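Local structure of 1-deoxy-D-xylulose 5-phosphate reductoisomerase (Zymomonas mobilis, 1R0K) at residues Gln158-Pro161 with Tyr167-Arg170; Thr144-Val149 with Phe226-Ile231; Gly178-Thr183 with Glu194-His199. The protein catalyses the NADPH-dependent rearrangement and reduction of 1-deoxy-D-xylulose 5-phosphate to 2-C-methyl-D-erythritol 4-phosphate, using a divalent metal ion, in isoprenoid biosynthesis. All coordinates share one frame; numbering follows the deposited sequence.

The chain enters the set of contacts at strand 145-148, an edge strand of the parallel Rossmann-type sheet within this chain, and helix 216-229 returns to it in contact 2. Between these segments come contact 1, joining the end of helix 151-159 to strand 168-175 of the mixed sheet, and then contact 3, joining the loop after that strand to helix 193-196 and the residues that follow it. Contacts 1 and 2, with centres 13 Å apart, form one continuous packed region linking the two sheets, Phe160 and Val168 touching Phe229 and Ile231. Contact 3 lies across the chain's centre from contact 2, about 17 Å from contact 1 between nearest atoms, and carries His199, predicted to bind the substrate.

Contact 1: Gln158-Pro161 with Tyr167-Arg170; sequences QCFP and YVRR
Phe160, Pro161 and Val168 meet where helix 151-159 gives way, through a short loop, to strand 168-175 of the four-stranded mixed sheet. One methyl group carries most of the contact. Val168 has CG1 anti to the backbone N (chi1 174°), which places CG2 anti to the carbonyl carbon and sends it toward the proline and phenylalanine. There CG2 of Val168 meets Pro161 CD at 3.5 Å and Pro161 CG at 3.6 Å, and it also reaches Phe160 CE1 at 3.7 Å. One methyl therefore touches both rings. The valine side chain crosses each of these partners at about a right angle.

The two rings are also packed on one another: Pro161 CD lies 3.5 Å above one face of the Phe160 ring, near the ring's margin. This pairing of neighbours in sequence gives Val168 a composite apolar surface as the chain leaves the helix. The Phe160 ring further meets the ring of Phe229, with planes at about 40°, while Val168 packs on Val250 of the adjacent strand.

Directly after Val168 the strand is interrupted by a classic beta bulge, where Arg169 and Arg170 both face Glu251. Both arginines make salt bridges to that glutamate, and Arg169 has a second acidic partner in Glu281 of the second subunit. The apolar corner thus sits beside a charged seam that reaches the dimer interface. At the loop end, the side chains of Pro161 and Tyr167 run antiparallel past one another, their closest atoms being Pro161 CG and Tyr167 CB at 4.2 Å.

Contact 2: Thr144-Val149 with Phe226-Ile231; sequences TTLLPV and FHLFQI
Leu228 holds CG anti to its carbonyl carbon and beside the backbone N (chi1 -77°), whereas Leu146 takes the other common setting, with CG beside the carbonyl carbon (chi1 -172°). These two choices turn the branched ends toward each other across the gap between a helix and a sheet edge. The side chains cross at about a right angle and meet through one methyl each, Leu146 CD2 lying 3.9 Å from Leu228 CD2. The other branch of the helix leucine is directed to the strand proline, with Leu228 CD1 3.7 Å from Pro148 CB. Leu228 CD2 approaches the same carbon, at 4.1 Å from Pro148 CB. Both methyls of Leu228 thus converge on one proline carbon, and CD2 is shared with Leu146.

The alternation of strand 145-148 explains the pattern: Leu146 and Pro148 project toward helix 216-229, while Leu147 between them points away. This strand ends the seven-stranded parallel sheet within the chain, pairing with strand 119-122 of the Rossmann-type domain. Helix 151-159 supplies His153 and Phe157, which also touch Pro148. Within its own helix, Leu228 CB also lies 3.7 Å above one face of the Phe229 ring, away from its centre.

The strand runs on toward Asp150, while Glu221 lies earlier in helix 216-229; both are predicted manganese-binding residues. Since the contact consists of saturated carbon groups with no hydrogen bond across it, its cohesion probably rests on van der Waals contact and the burial of apolar surface, not on directional bonds.

Contact 3: Gly178-Thr183 with Glu194-His199; sequences GPFRTT and ERAVQH
Phe180 presents its ring edge-on to the flat face of the Arg195 guanidinium, the two planes standing nearly perpendicular (88°). The phenyl ring comes from a run of two overlapping type I beta turns, Gly178 to Arg181 and Phe180 to Thr183, that follows strand 168-175; the arginine lies on the short helix 193-196. Phe180 CE1 is the touching atom, at 3.7 Å from Arg195 NH1 and 4.0 Å from Arg195 CZ. Because NH1 lies near the ring plane, this is not the face-on geometry of a classical cation-pi pair.

The arginine chain bends twice along its length, which lays the guanidinium beside the ring rather than straight out from the helix. Its NH2 makes a salt bridge with Glu187, which probably helps to hold its end beside the ring. Farther round, the Phe180 ring meets Ala196 obliquely, Phe180 CZ lying 4.2 Å from Ala196 CA. Phe343 adds an edge-to-face ring contact, and Pro179 CG sits above one face of Phe180, toward the outer part of the ring.

The packing joins the turns to the helix just before the chain reaches His199, predicted to bind 1-deoxy-D-xylulose 5-phosphate. Soon after it the model has a short gap, consistent with the mobile active-site loop of this family. His199 itself is turned back on its own segment: its ND1 donates to Val197 O over 3.0 Å, nearly straight at 174°, with the acceptor in the ring plane.

Contact 1: Gln158-Pro161 with Tyr167-Arg170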
loop_
_atom_site.group_PDB
_atom_site.type_symbol
_atom_site.label_atom_id
_atom_site.label_comp_id
_atom_site.label_asym_id
_atom_site.label_seq_id
_atom_site.Cartn_x
_atom_site.Cartn_y
_atom_site.Cartn_z
ATOM N N GLN B 158 5.913 5.605 -0.645
ATOM C CA GLN B 158 5.616 4.569 0.347
ATOM C C GLN B 158 5.184 3.237 -0.272
ATOM O O GLN B 158 5.185 2.213 0.397
ATOM C CB GLN B 158 4.530 5.046 1.321
ATOM C CG GLN B 158 4.977 6.184 2.244
ATOM C CD GLN B 158 3.993 6.463 3.367
ATOM O OE1 GLN B 158 3.476 5.539 3.997
ATOM N NE2 GLN B 158 3.743 7.744 3.638
ATOM N N CYS B 159 4.820 3.260 -1.549
ATOM C CA CYS B 159 4.378 2.060 -2.255
ATOM C C CYS B 159 5.345 1.641 -3.366
ATOM O O CYS B 159 5.084 0.673 -4.078
ATOM C CB CYS B 159 3.008 2.306 -2.896
ATOM S SG CYS B 159 1.702 2.819 -1.760
ATOM N N PHE B 160 6.451 2.366 -3.498
ATOM C CA PHE B 160 7.449 2.145 -4.552
ATOM C C PHE B 160 8.584 1.180 -4.210
ATOM O O PHE B 160 9.122 1.201 -3.107
ATOM C CB PHE B 160 8.051 3.504 -4.945
ATOM C CG PHE B 160 8.834 3.487 -6.230
ATOM C CD1 PHE B 160 8.185 3.604 -7.455
ATOM C CD2 PHE B 160 10.224 3.357 -6.216
ATOM C CE1 PHE B 160 8.907 3.592 -8.657
ATOM C CE2 PHE B 160 10.956 3.343 -7.408
ATOM C CZ PHE B 160 10.294 3.461 -8.635
ATOM N N PRO B 161 8.976 0.323 -5.167
ATOM C CA PRO B 161 10.067 -0.623 -4.904
ATOM C C PRO B 161 11.413 0.069 -5.127
ATOM O O PRO B 161 11.987 0.003 -6.213
ATOM C CB PRO B 161 9.813 -1.724 -5.924
ATOM C CG PRO B 161 9.331 -0.941 -7.116
ATOM C CD PRO B 161 8.366 0.071 -6.486
ATOM N N TYR B 167 10.319 -3.558 -11.131
ATOM C CA TYR B 167 9.155 -4.288 -10.629
ATOM C C TYR B 167 7.866 -3.513 -10.856
ATOM O O TYR B 167 6.768 -4.048 -10.682
ATOM C CB TYR B 167 9.294 -4.576 -9.131
ATOM C CG TYR B 167 10.416 -5.523 -8.761
ATOM C CD1 TYR B 167 11.070 -6.287 -9.729
ATOM C CD2 TYR B 167 10.801 -5.678 -7.428
ATOM C CE1 TYR B 167 12.081 -7.183 -9.377
ATOM C CE2 TYR B 167 11.806 -6.568 -7.067
ATOM C CZ TYR B 167 12.441 -7.317 -8.043
ATOM O OH TYR B 167 13.433 -8.203 -7.675
ATOM N N VAL B 168 7.995 -2.248 -11.234
ATOM C CA VAL B 168 6.824 -1.413 -11.465
ATOM C C VAL B 168 6.190 -1.619 -12.841
ATOM O O VAL B 168 6.873 -1.558 -13.863
ATOM C CB VAL B 168 7.168 0.100 -11.331
ATOM C CG1 VAL B 168 5.952 0.952 -11.718
ATOM C CG2 VAL B 168 7.595 0.414 -9.911
ATOM N N ARG B 169 4.883 -1.867 -12.857
ATOM C CA ARG B 169 4.153 -2.012 -14.109
ATOM C C ARG B 169 3.561 -0.643 -14.430
ATOM O O ARG B 169 3.587 -0.194 -15.574
ATOM C CB ARG B 169 3.024 -3.033 -13.985
ATOM C CG ARG B 169 2.088 -3.044 -15.194
ATOM C CD ARG B 169 1.188 -4.256 -15.165
ATOM N NE ARG B 169 1.956 -5.478 -15.382
ATOM C CZ ARG B 169 1.719 -6.626 -14.760
ATOM N NH1 ARG B 169 0.735 -6.709 -13.874
ATOM N NH2 ARG B 169 2.457 -7.694 -15.035
ATOM N N ARG B 170 3.022 0.017 -13.411
ATOM C CA ARG B 170 2.449 1.344 -13.599
ATOM C C ARG B 170 2.340 2.107 -12.284
ATOM O O ARG B 170 2.235 1.513 -11.213
ATOM C CB ARG B 170 1.057 1.259 -14.245
ATOM C CG ARG B 170 0.020 0.512 -13.425
ATOM C CD ARG B 170 -1.425 0.765 -13.906
ATOM N NE ARG B 170 -2.334 -0.183 -13.272
ATOM C CZ ARG B 170 -3.662 -0.098 -13.259
ATOM N NH1 ARG B 170 -4.294 0.910 -13.847
ATOM N NH2 ARG B 170 -4.362 -1.044 -12.654
#

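Contact 2: Thr144-Val149 with Phe226-Ile231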
loop_
_atom_site.group_PDB
_atom_site.type_symbol
_atom_site.label_atom_id
_atom_site.label_comp_id
_atom_site.label_asym_id
_atom_site.label_seq_id
_atom_site.Cartn_x
_atom_site.Cartn_y
_atom_site.Cartn_z
ATOM N N THR B 144 22.643 11.810 -1.725
ATOM C CA THR B 144 21.594 12.427 -0.933
ATOM C C THR B 144 20.361 11.538 -0.813
ATOM O O THR B 144 19.995 10.824 -1.748
ATOM C CB THR B 144 21.147 13.753 -1.576
ATOM O OG1 THR B 144 22.297 14.551 -1.862
ATOM C CG2 THR B 144 20.213 14.524 -0.645
ATOM N N THR B 145 19.721 11.583 0.350
ATOM C CA THR B 145 18.495 10.836 0.552
ATOM C C THR B 145 17.392 11.851 0.281
ATOM O O THR B 145 17.170 12.761 1.082
ATOM C CB THR B 145 18.357 10.324 1.991
ATOM O OG1 THR B 145 19.403 9.384 2.262
ATOM C CG2 THR B 145 17.002 9.643 2.183
ATOM N N LEU B 146 16.717 11.707 -0.857
ATOM C CA LEU B 146 15.650 12.636 -1.226
ATOM C C LEU B 146 14.271 12.041 -0.935
ATOM O O LEU B 146 13.911 10.994 -1.478
ATOM C CB LEU B 146 15.762 12.985 -2.714
ATOM C CG LEU B 146 14.824 14.084 -3.201
ATOM C CD1 LEU B 146 15.259 15.411 -2.605
ATOM C CD2 LEU B 146 14.847 14.140 -4.725
ATOM N N LEU B 147 13.502 12.710 -0.080
ATOM C CA LEU B 147 12.177 12.227 0.281
ATOM C C LEU B 147 11.115 13.251 -0.109
ATOM O O LEU B 147 11.096 14.363 0.413
ATOM C CB LEU B 147 12.121 11.958 1.788
ATOM C CG LEU B 147 13.239 11.046 2.311
ATOM C CD1 LEU B 147 13.279 11.081 3.841
ATOM C CD2 LEU B 147 13.021 9.623 1.797
ATOM N N PRO B 148 10.220 12.885 -1.043
ATOM C CA PRO B 148 9.154 13.786 -1.502
ATOM C C PRO B 148 8.100 14.003 -0.420
ATOM O O PRO B 148 7.620 13.048 0.191
ATOM C CB PRO B 148 8.600 13.065 -2.724
ATOM C CG PRO B 148 8.757 11.603 -2.334
ATOM C CD PRO B 148 10.141 11.575 -1.718
ATOM N N VAL B 149 7.732 15.263 -0.215
ATOM C CA VAL B 149 6.770 15.638 0.816
ATOM C C VAL B 149 5.301 15.708 0.401
ATOM O O VAL B 149 4.417 15.342 1.178
ATOM C CB VAL B 149 7.169 16.996 1.432
ATOM C CG1 VAL B 149 6.086 17.490 2.392
ATOM C CG2 VAL B 149 8.498 16.851 2.162
ATOM N N PHE B 226 7.945 11.935 -12.509
ATOM C CA PHE B 226 8.818 11.358 -13.519
ATOM C C PHE B 226 10.285 11.413 -13.089
ATOM O O PHE B 226 11.026 10.449 -13.272
ATOM C CB PHE B 226 8.631 12.098 -14.846
ATOM C CG PHE B 226 9.569 11.643 -15.933
ATOM C CD1 PHE B 226 9.423 10.390 -16.526
ATOM C CD2 PHE B 226 10.626 12.452 -16.343
ATOM C CE1 PHE B 226 10.313 9.950 -17.502
ATOM C CE2 PHE B 226 11.523 12.021 -17.314
ATOM C CZ PHE B 226 11.362 10.770 -17.886
ATOM N N HIS B 227 10.703 12.537 -12.515
ATOM C CA HIS B 227 12.087 12.685 -12.078
ATOM C C HIS B 227 12.355 11.949 -10.776
ATOM O O HIS B 227 13.424 11.389 -10.587
ATOM C CB HIS B 227 12.447 14.163 -11.919
ATOM C CG HIS B 227 12.684 14.862 -13.220
ATOM N ND1 HIS B 227 11.763 15.719 -13.787
ATOM C CD2 HIS B 227 13.729 14.810 -14.080
ATOM C CE1 HIS B 227 12.233 16.164 -14.939
ATOM N NE2 HIS B 227 13.423 15.627 -15.141
ATOM N N LEU B 228 11.378 11.944 -9.880
ATOM C CA LEU B 228 11.535 11.263 -8.601
ATOM C C LEU B 228 11.674 9.753 -8.712
ATOM O O LEU B 228 12.505 9.149 -8.035
ATOM C CB LEU B 228 10.336 11.544 -7.700
ATOM C CG LEU B 228 10.231 12.893 -7.000
ATOM C CD1 LEU B 228 8.816 13.067 -6.456
ATOM C CD2 LEU B 228 11.262 12.970 -5.885
ATOM N N PHE B 229 10.859 9.140 -9.558
ATOM C CA PHE B 229 10.855 7.696 -9.655
ATOM C C PHE B 229 11.582 7.048 -10.822
ATOM O O PHE B 229 11.743 5.832 -10.861
ATOM C CB PHE B 229 9.404 7.234 -9.516
ATOM C CG PHE B 229 8.758 7.760 -8.260
ATOM C CD1 PHE B 229 9.201 7.327 -7.011
ATOM C CD2 PHE B 229 7.814 8.777 -8.316
ATOM C CE1 PHE B 229 8.720 7.910 -5.834
ATOM C CE2 PHE B 229 7.324 9.371 -7.146
ATOM C CZ PHE B 229 7.779 8.939 -5.903
ATOM N N GLN B 230 12.026 7.866 -11.764
ATOM C CA GLN B 230 12.819 7.379 -12.886
ATOM C C GLN B 230 12.310 6.166 -13.662
ATOM O O GLN B 230 13.095 5.288 -14.017
ATOM C CB GLN B 230 14.236 7.089 -12.382
ATOM C CG GLN B 230 14.880 8.258 -11.640
ATOM C CD GLN B 230 15.443 9.323 -12.571
ATOM O OE1 GLN B 230 16.465 9.111 -13.225
ATOM N NE2 GLN B 230 14.776 10.472 -12.635
ATOM N N ILE B 231 11.009 6.091 -13.912
ATOM C CA ILE B 231 10.485 4.984 -14.704
ATOM C C ILE B 231 9.934 5.593 -15.990
ATOM O O ILE B 231 9.638 6.786 -16.039
ATOM C CB ILE B 231 9.353 4.198 -13.979
ATOM C CG1 ILE B 231 8.126 5.081 -13.781
ATOM C CG2 ILE B 231 9.860 3.651 -12.646
ATOM C CD1 ILE B 231 6.920 4.315 -13.268
#

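Contact 3: Gly178-Thr183 with Glu194-His199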
loop_
_atom_site.group_PDB
_atom_site.type_symbol
_atom_site.label_atom_id
_atom_site.label_comp_id
_atom_site.label_asym_id
_atom_site.label_seq_id
_atom_site.Cartn_x
_atom_site.Cartn_y
_atom_site.Cartn_z
ATOM N N GLY B 178 -10.325 18.432 -9.570
ATOM C CA GLY B 178 -10.531 19.859 -9.420
ATOM C C GLY B 178 -11.994 20.251 -9.322
ATOM O O GLY B 178 -12.872 19.401 -9.429
ATOM N N PRO B 179 -12.284 21.544 -9.128
ATOM C CA PRO B 179 -13.664 22.025 -9.016
ATOM C C PRO B 179 -14.499 21.891 -10.294
ATOM O O PRO B 179 -15.727 21.902 -10.232
ATOM C CB PRO B 179 -13.482 23.479 -8.582
ATOM C CG PRO B 179 -12.210 23.865 -9.260
ATOM C CD PRO B 179 -11.329 22.661 -9.003
ATOM N N PHE B 180 -13.843 21.746 -11.441
ATOM C CA PHE B 180 -14.573 21.626 -12.703
ATOM C C PHE B 180 -14.509 20.237 -13.310
ATOM O O PHE B 180 -14.619 20.075 -14.526
ATOM C CB PHE B 180 -14.053 22.658 -13.703
ATOM C CG PHE B 180 -14.157 24.064 -13.206
ATOM C CD1 PHE B 180 -15.359 24.541 -12.696
ATOM C CD2 PHE B 180 -13.055 24.905 -13.216
ATOM C CE1 PHE B 180 -15.465 25.836 -12.196
ATOM C CE2 PHE B 180 -13.151 26.204 -12.717
ATOM C CZ PHE B 180 -14.360 26.669 -12.205
ATOM N N ARG B 181 -14.351 19.238 -12.450
ATOM C CA ARG B 181 -14.269 17.847 -12.883
ATOM C C ARG B 181 -15.405 17.431 -13.815
ATOM O O ARG B 181 -15.197 16.654 -14.743
ATOM C CB ARG B 181 -14.260 16.916 -11.662
ATOM C CG ARG B 181 -14.323 15.422 -12.005
ATOM C CD ARG B 181 -14.275 14.561 -10.744
ATOM N NE ARG B 181 -15.376 14.852 -9.824
ATOM C CZ ARG B 181 -16.572 14.272 -9.863
ATOM N NH1 ARG B 181 -16.848 13.351 -10.781
ATOM N NH2 ARG B 181 -17.496 14.605 -8.970
ATOM N N THR B 182 -16.607 17.938 -13.567
ATOM C CA THR B 182 -17.749 17.566 -14.397
ATOM C C THR B 182 -18.256 18.698 -15.286
ATOM O O THR B 182 -19.335 18.594 -15.876
ATOM C CB THR B 182 -18.920 17.087 -13.529
ATOM O OG1 THR B 182 -19.392 18.177 -12.728
ATOM C CG2 THR B 182 -18.480 15.951 -12.624
ATOM N N THR B 183 -17.473 19.768 -15.378
ATOM C CA THR B 183 -17.825 20.945 -16.177
ATOM C C THR B 183 -17.356 20.795 -17.622
ATOM O O THR B 183 -16.233 20.361 -17.878
ATOM C CB THR B 183 -17.173 22.216 -15.592
ATOM O OG1 THR B 183 -17.510 22.330 -14.205
ATOM C CG2 THR B 183 -17.645 23.457 -16.341
ATOM N N GLU B 194 -13.272 35.129 -10.106
ATOM C CA GLU B 194 -13.959 35.114 -8.822
ATOM C C GLU B 194 -14.526 33.733 -8.489
ATOM O O GLU B 194 -14.477 33.294 -7.338
ATOM C CB GLU B 194 -15.078 36.166 -8.810
ATOM C CG GLU B 194 -14.560 37.599 -8.859
ATOM C CD GLU B 194 -14.451 38.161 -10.269
ATOM O OE1 GLU B 194 -14.222 37.387 -11.222
ATOM O OE2 GLU B 194 -14.584 39.395 -10.420
ATOM N N ARG B 195 -15.049 33.039 -9.494
ATOM C CA ARG B 195 -15.609 31.715 -9.261
ATOM C C ARG B 195 -14.520 30.659 -9.143
ATOM O O ARG B 195 -14.569 29.796 -8.261
ATOM C CB ARG B 195 -16.562 31.324 -10.394
ATOM C CG ARG B 195 -17.638 30.351 -9.939
ATOM C CD ARG B 195 -17.588 28.999 -10.629
ATOM N NE ARG B 195 -18.131 29.032 -11.981
ATOM C CZ ARG B 195 -18.773 28.014 -12.550
ATOM N NH1 ARG B 195 -18.961 26.887 -11.882
ATOM N NH2 ARG B 195 -19.212 28.115 -13.798
ATOM N N ALA B 196 -13.532 30.742 -10.031
ATOM C CA ALA B 196 -12.430 29.781 -10.075
ATOM C C ALA B 196 -11.585 29.656 -8.811
ATOM O O ALA B 196 -11.070 28.581 -8.509
ATOM C CB ALA B 196 -11.526 30.097 -11.256
ATOM N N VAL B 197 -11.432 30.743 -8.070
ATOM C CA VAL B 197 -10.614 30.702 -6.864
ATOM C C VAL B 197 -11.364 30.232 -5.623
ATOM O O VAL B 197 -10.752 29.997 -4.581
ATOM C CB VAL B 197 -9.995 32.077 -6.565
ATOM C CG1 VAL B 197 -9.136 32.521 -7.740
ATOM C CG2 VAL B 197 -11.091 33.094 -6.296
ATOM N N GLN B 198 -12.685 30.104 -5.732
ATOM C CA GLN B 198 -13.496 29.660 -4.602
ATOM C C GLN B 198 -13.090 28.272 -4.128
ATOM O O GLN B 198 -12.898 27.360 -4.931
ATOM C CB GLN B 198 -14.983 29.660 -4.976
ATOM C CG GLN B 198 -15.577 31.047 -5.165
ATOM C CD GLN B 198 -15.548 31.873 -3.891
ATOM O OE1 GLN B 198 -15.010 31.445 -2.865
ATOM N NE2 GLN B 198 -16.128 33.068 -3.950
ATOM N N HIS B 199 -12.957 28.125 -2.814
ATOM C CA HIS B 199 -12.585 26.854 -2.207
ATOM C C HIS B 199 -13.233 26.788 -0.829
ATOM O O HIS B 199 -13.700 27.800 -0.313
ATOM C CB HIS B 199 -11.061 26.741 -2.071
ATOM C CG HIS B 199 -10.439 27.856 -1.288
ATOM N ND1 HIS B 199 -10.246 29.118 -1.809
ATOM C CD2 HIS B 199 -9.988 27.905 -0.011
ATOM C CE1 HIS B 199 -9.705 29.896 -0.889
ATOM N NE2 HIS B 199 -9.539 29.184 0.212
#